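Local coordinates for mandelate racemase/muconate lactonizing protein (Alicyclobacillus acidocaldarius LAA1, PDB 3QLD) that is of unknown function but belongs to the enolase superfamily, with an N-terminal capping domain and a TIM-barrel domain, at residues A77-A82 against Q87-R92; R92-A97 against A109-A114. All coordinates share one frame; numbering follows the deposited sequence.

Interaction 1. Residues A77-A82 against Q87-R92; sequences ARWLRA and QDVDPR
Val89 meets the six-membered end of the Trp79 indole with a single methyl, CG1, which lies 3.7 Å from Trp79 CZ3 and equally close to CH2 of the same ring. That methyl reaches the ring obliquely. Trp79 gets there because its CG stands anti to the backbone N (chi1 177°), which lets the six-membered end of the indole come close to 87-92. On the valine, CG1 is likewise anti to its own N, while Val89 CG2 is turned to Leu80, whose CD2 stands 4.3 Å away in a looser touch. A third approach comes from the backbone: Asp90 O sits at the ring edge, near its plane, 4.1 Å from Trp79 CH2. This carbonyl is hydrogen-bonded by Thr93 OG1.

The tight part of the contact is thus the indole end against one valine methyl, and the Leu80 side is the looser one. Trp79 is buried, with Thr93 and Ala97 also packing on its side chain, whereas Leu80 and Val89 are partly open to solvent. The carboxylate of Asp90 leads away from the helix and closes an Asx turn, in which Asp90 OD1 accepts the backbone N of Arg92 at 3.0 Å, met from well above the carboxylate plane. Trp118 packs on Val89 as well, so the valine touches both helix 61-80 and helix 105-123.

Across the two segments the association is small, burying 121 Å² in all. The indole N-H is bonded outside them, to Glu96 OE1; the contact itself is mainly apolar, consistent with van der Waals packing and exclusion of water.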
loop_
_atom_site.group_PDB
_atom_site.type_symbol
_atom_site.label_atom_id
_atom_site.label_comp_id
_atom_site.label_asym_id
_atom_site.label_seq_id
_atom_site.Cartn_x
_atom_site.Cartn_y
_atom_site.Cartn_z
ATOM N N ALA A 77 -22.360 -3.406 -3.413
ATOM C CA ALA A 77 -23.672 -3.673 -4.033
ATOM C C ALA A 77 -23.860 -5.149 -4.309
ATOM O O ALA A 77 -24.922 -5.700 -4.061
ATOM C CB ALA A 77 -23.804 -2.908 -5.337
ATOM N N ARG A 78 -22.823 -5.804 -4.821
ATOM C CA ARG A 78 -22.936 -7.228 -5.127
ATOM C C ARG A 78 -23.238 -7.986 -3.831
ATOM O O ARG A 78 -24.132 -8.853 -3.813
ATOM C CB ARG A 78 -21.668 -7.756 -5.831
ATOM C CG ARG A 78 -21.714 -9.250 -6.284
ATOM C CD ARG A 78 -20.381 -9.676 -7.007
ATOM N NE ARG A 78 -19.296 -9.939 -6.037
ATOM C CZ ARG A 78 -18.019 -9.527 -6.158
ATOM N NH1 ARG A 78 -17.635 -8.809 -7.211
ATOM N NH2 ARG A 78 -17.121 -9.822 -5.217
ATOM N N TRP A 79 -22.550 -7.625 -2.749
ATOM C CA TRP A 79 -22.703 -8.296 -1.460
ATOM C C TRP A 79 -24.097 -8.055 -0.855
ATOM O O TRP A 79 -24.649 -8.961 -0.221
ATOM C CB TRP A 79 -21.602 -7.842 -0.510
ATOM C CG TRP A 79 -21.607 -8.357 0.927
ATOM C CD1 TRP A 79 -21.064 -9.529 1.368
ATOM C CD2 TRP A 79 -22.097 -7.675 2.113
ATOM N NE1 TRP A 79 -21.212 -9.647 2.726
ATOM C CE2 TRP A 79 -21.813 -8.520 3.225
ATOM C CE3 TRP A 79 -22.694 -6.428 2.347
ATOM C CZ2 TRP A 79 -22.169 -8.197 4.537
ATOM C CZ3 TRP A 79 -23.052 -6.087 3.661
ATOM C CH2 TRP A 79 -22.760 -6.988 4.765
ATOM N N LEU A 80 -24.649 -6.851 -1.065
ATOM C CA LEU A 80 -25.947 -6.474 -0.529
ATOM C C LEU A 80 -27.053 -7.316 -1.137
ATOM O O LEU A 80 -28.082 -7.542 -0.513
ATOM C CB LEU A 80 -26.233 -4.992 -0.772
ATOM C CG LEU A 80 -25.523 -4.024 0.187
ATOM C CD1 LEU A 80 -25.749 -2.611 -0.332
ATOM C CD2 LEU A 80 -25.980 -4.124 1.600
ATOM N N ARG A 81 -26.849 -7.744 -2.364
ATOM C CA ARG A 81 -27.806 -8.569 -3.061
ATOM C C ARG A 81 -27.653 -10.059 -2.747
ATOM O O ARG A 81 -28.429 -10.864 -3.294
ATOM C CB ARG A 81 -27.650 -8.423 -4.568
ATOM C CG ARG A 81 -27.795 -7.052 -5.121
ATOM C CD ARG A 81 -27.539 -7.180 -6.615
ATOM N NE ARG A 81 -27.307 -5.887 -7.253
ATOM C CZ ARG A 81 -26.136 -5.474 -7.743
ATOM N NH1 ARG A 81 -26.068 -4.280 -8.329
ATOM N NH2 ARG A 81 -25.049 -6.246 -7.663
ATOM N N ALA A 82 -26.666 -10.433 -1.925
ATOM C CA ALA A 82 -26.484 -11.837 -1.537
ATOM C C ALA A 82 -27.547 -12.248 -0.517
ATOM O O ALA A 82 -27.835 -11.508 0.433
ATOM C CB ALA A 82 -25.045 -12.100 -0.962
ATOM N N GLN A 87 -32.073 -10.509 5.271
ATOM C CA GLN A 87 -32.967 -10.011 6.326
ATOM C C GLN A 87 -32.266 -9.048 7.233
ATOM O O GLN A 87 -32.800 -7.984 7.573
ATOM C CB GLN A 87 -33.618 -11.154 7.127
ATOM C CG GLN A 87 -32.658 -12.260 7.637
ATOM C CD GLN A 87 -33.179 -12.942 8.916
ATOM O OE1 GLN A 87 -34.399 -13.071 9.133
ATOM N NE2 GLN A 87 -32.254 -13.360 9.774
ATOM N N ASP A 88 -31.054 -9.405 7.618
ATOM C CA ASP A 88 -30.259 -8.482 8.382
ATOM C C ASP A 88 -28.933 -8.220 7.684
ATOM O O ASP A 88 -28.328 -9.125 7.061
ATOM C CB ASP A 88 -30.076 -8.998 9.802
ATOM C CG ASP A 88 -31.417 -9.227 10.513
ATOM O OD1 ASP A 88 -32.214 -8.265 10.655
ATOM O OD2 ASP A 88 -31.676 -10.371 10.926
ATOM N N VAL A 89 -28.531 -6.955 7.723
ATOM C CA VAL A 89 -27.166 -6.601 7.359
ATOM C C VAL A 89 -26.378 -6.426 8.657
ATOM O O VAL A 89 -26.652 -5.521 9.436
ATOM C CB VAL A 89 -27.099 -5.353 6.463
ATOM C CG1 VAL A 89 -25.680 -5.071 6.083
ATOM C CG2 VAL A 89 -27.946 -5.554 5.206
ATOM N N ASP A 90 -25.425 -7.329 8.886
ATOM C CA ASP A 90 -24.572 -7.324 10.070
ATOM C C ASP A 90 -23.286 -6.496 9.738
ATOM O O ASP A 90 -22.495 -6.918 8.883
ATOM C CB ASP A 90 -24.217 -8.774 10.443
ATOM C CG ASP A 90 -23.370 -8.879 11.717
ATOM O OD1 ASP A 90 -23.025 -7.833 12.324
ATOM O OD2 ASP A 90 -23.062 -10.032 12.135
ATOM N N PRO A 91 -23.097 -5.315 10.371
ATOM C CA PRO A 91 -21.888 -4.524 10.039
ATOM C C PRO A 91 -20.619 -5.277 10.349
ATOM O O PRO A 91 -19.558 -4.919 9.860
ATOM C CB PRO A 91 -21.966 -3.294 10.948
ATOM C CG PRO A 91 -23.115 -3.541 11.890
ATOM C CD PRO A 91 -23.936 -4.668 11.392
ATOM N N ARG A 92 -20.725 -6.308 11.183
ATOM C CA ARG A 92 -19.553 -7.105 11.586
ATOM C C ARG A 92 -18.910 -7.858 10.438
ATOM O O ARG A 92 -17.719 -8.189 10.491
ATOM C CB ARG A 92 -19.904 -8.069 12.753
ATOM C CG ARG A 92 -19.995 -7.333 14.108
ATOM C CD ARG A 92 -20.528 -8.233 15.226
ATOM N NE ARG A 92 -20.902 -7.517 16.459
ATOM C CZ ARG A 92 -20.049 -6.995 17.362
ATOM N NH1 ARG A 92 -18.716 -7.051 17.181
ATOM N NH2 ARG A 92 -20.537 -6.388 18.451
#

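Interaction 2. Residues R92-A97 against A109-A114; sequences RTVCEA and AAIEMA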
loop_
_atom_site.group_PDB
_atom_site.type_symbol
_atom_site.label_atom_id
_atom_site.label_comp_id
_atom_site.label_asym_id
_atom_site.label_seq_id
_atom_site.Cartn_x
_atom_site.Cartn_y
_atom_site.Cartn_z
ATOM N N ARG A 92 -20.725 -6.308 11.183
ATOM C CA ARG A 92 -19.553 -7.105 11.586
ATOM C C ARG A 92 -18.910 -7.858 10.438
ATOM O O ARG A 92 -17.719 -8.189 10.491
ATOM C CB ARG A 92 -19.904 -8.069 12.753
ATOM C CG ARG A 92 -19.995 -7.333 14.108
ATOM C CD ARG A 92 -20.528 -8.233 15.226
ATOM N NE ARG A 92 -20.902 -7.517 16.459
ATOM C CZ ARG A 92 -20.049 -6.995 17.362
ATOM N NH1 ARG A 92 -18.716 -7.051 17.181
ATOM N NH2 ARG A 92 -20.537 -6.388 18.451
ATOM N N THR A 93 -19.679 -8.121 9.398
ATOM C CA THR A 93 -19.245 -8.967 8.349
ATOM C C THR A 93 -19.047 -8.260 7.013
ATOM O O THR A 93 -18.726 -8.897 6.011
ATOM C CB THR A 93 -20.210 -10.116 8.178
ATOM O OG1 THR A 93 -21.428 -9.644 7.617
ATOM C CG2 THR A 93 -20.510 -10.783 9.560
ATOM N N VAL A 94 -19.273 -6.963 6.981
ATOM C CA VAL A 94 -19.277 -6.245 5.706
ATOM C C VAL A 94 -17.894 -6.329 5.018
ATOM O O VAL A 94 -17.834 -6.382 3.780
ATOM C CB VAL A 94 -19.907 -4.802 5.817
ATOM C CG1 VAL A 94 -19.137 -3.981 6.745
ATOM C CG2 VAL A 94 -19.966 -4.143 4.470
ATOM N N CYS A 95 -16.794 -6.408 5.771
ATOM C CA CYS A 95 -15.475 -6.523 5.117
ATOM C C CYS A 95 -15.287 -7.776 4.247
ATOM O O CYS A 95 -14.374 -7.830 3.377
ATOM C CB CYS A 95 -14.315 -6.320 6.082
ATOM S SG CYS A 95 -14.246 -4.619 6.681
ATOM N N GLU A 96 -16.184 -8.746 4.403
ATOM C CA GLU A 96 -16.138 -9.900 3.557
ATOM C C GLU A 96 -16.548 -9.554 2.115
ATOM O O GLU A 96 -16.088 -10.217 1.159
ATOM C CB GLU A 96 -16.920 -11.078 4.179
ATOM C CG GLU A 96 -18.160 -11.578 3.424
ATOM C CD GLU A 96 -19.185 -12.242 4.378
ATOM O OE1 GLU A 96 -20.323 -12.549 3.924
ATOM O OE2 GLU A 96 -18.838 -12.449 5.580
ATOM N N ALA A 97 -17.328 -8.495 1.916
ATOM C CA ALA A 97 -17.628 -8.061 0.525
ATOM C C ALA A 97 -16.336 -7.644 -0.186
ATOM O O ALA A 97 -16.268 -7.636 -1.423
ATOM C CB ALA A 97 -18.550 -6.892 0.519
ATOM N N ALA A 109 -12.365 1.202 4.836
ATOM C CA ALA A 109 -12.886 1.683 6.117
ATOM C C ALA A 109 -14.095 2.601 5.905
ATOM O O ALA A 109 -15.037 2.649 6.755
ATOM C CB ALA A 109 -11.829 2.484 6.789
ATOM N N ALA A 110 -14.070 3.404 4.828
ATOM C CA ALA A 110 -15.212 4.297 4.630
ATOM C C ALA A 110 -16.522 3.498 4.399
ATOM O O ALA A 110 -17.590 3.845 4.926
ATOM C CB ALA A 110 -14.933 5.352 3.541
ATOM N N ILE A 111 -16.429 2.427 3.630
ATOM C CA ILE A 111 -17.555 1.538 3.453
ATOM C C ILE A 111 -17.994 0.958 4.797
ATOM O O ILE A 111 -19.158 1.168 5.254
ATOM C CB ILE A 111 -17.189 0.420 2.475
ATOM C CG1 ILE A 111 -16.833 1.051 1.128
ATOM C CG2 ILE A 111 -18.343 -0.614 2.352
ATOM C CD1 ILE A 111 -18.038 1.749 0.476
ATOM N N GLU A 112 -17.058 0.260 5.445
ATOM C CA GLU A 112 -17.347 -0.447 6.693
ATOM C C GLU A 112 -17.953 0.489 7.767
ATOM O O GLU A 112 -18.939 0.124 8.439
ATOM C CB GLU A 112 -16.079 -1.103 7.195
ATOM C CG GLU A 112 -16.339 -2.147 8.327
ATOM C CD GLU A 112 -15.961 -1.579 9.681
ATOM O OE1 GLU A 112 -15.734 -0.332 9.878
ATOM O OE2 GLU A 112 -15.788 -2.399 10.596
HETATM N N MSE A 113 -17.390 1.675 7.926
HETATM C CA MSE A 113 -17.824 2.595 8.975
HETATM C C MSE A 113 -19.211 3.225 8.680
HETATM O O MSE A 113 -20.001 3.445 9.633
HETATM C CB MSE A 113 -16.785 3.663 9.245
HETATM C CG MSE A 113 -15.526 3.032 9.938
HETATM SE SE MSE A 113 -13.941 4.166 9.896
HETATM C CE MSE A 113 -14.176 5.461 11.269
ATOM N N ALA A 114 -19.508 3.459 7.392
ATOM C CA ALA A 114 -20.842 3.990 7.012
ATOM C C ALA A 114 -21.876 2.889 7.317
ATOM O O ALA A 114 -23.010 3.192 7.762
ATOM C CB ALA A 114 -20.839 4.378 5.551
#
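Val94 and Cys95 approach Glu112 together, where a short helical turn packs on helix 105-123 in the N-terminal capping domain of the enolase fold. Both touch the aliphatic part of the glutamate: Val94 CG1 lies 3.7 Å from Glu112 CG, and Cys95 SG comes to 3.6 Å of the same carbon. The backbones are close here, with the CA atoms of Val94 and Glu112 6.2 Å apart.

Val94 points at the helix with CG1 lodged between its backbone N and carbonyl carbon (chi1 61°), the crowded position for a valine methyl, and its side chain runs aslant to that of Glu112. Cys95 instead sends its sulfur alongside CB and CG of the glutamate. Phe76 and Trp79 of helix 61-80 also pack on Val94, so this valine touches two helices.

Glu112 leaves its helix with CG anti to the backbone N, then bends at chi2 (-104°), which swings the carboxylate away from the hydrophobic touch made by its methylene. The buried acid is satisfied by the barrel domain: OE1 accepts the backbone N of Phe277 and OE2 that of Gly278, at the start of helix 277-289, where the positive end of the helix dipole would probably favour the carboxylate. Trp116 NE1 adds a weak bond to OE2. One residue therefore joins two domains, its stem pressed by Val94 and Cys95 while its head is held by barrel amides; at the stem, Cys95 SG also lies 4.0 Å from Glu112 CB.

From the N terminus, helix 61-80 ends within the first half of interaction 1, and after four intervening residues the chain returns as 87-92 to close a short loop against that helix. Arg92 belongs to both segment pairs, and the chain runs straight on into interaction 2, which closes a longer loop when helix 105-123 packs on 92-97. The two loops therefore follow in series, neither enclosing nor crossing the other, with centres about 10 Å apart. Trp79 joins them physically, its CB lying 3.4 Å from Ala97 CB. Together they tie the connection between helix 61-80 and helix 105-123 to both, while interaction 2, through Glu112, also reaches the barrel domain.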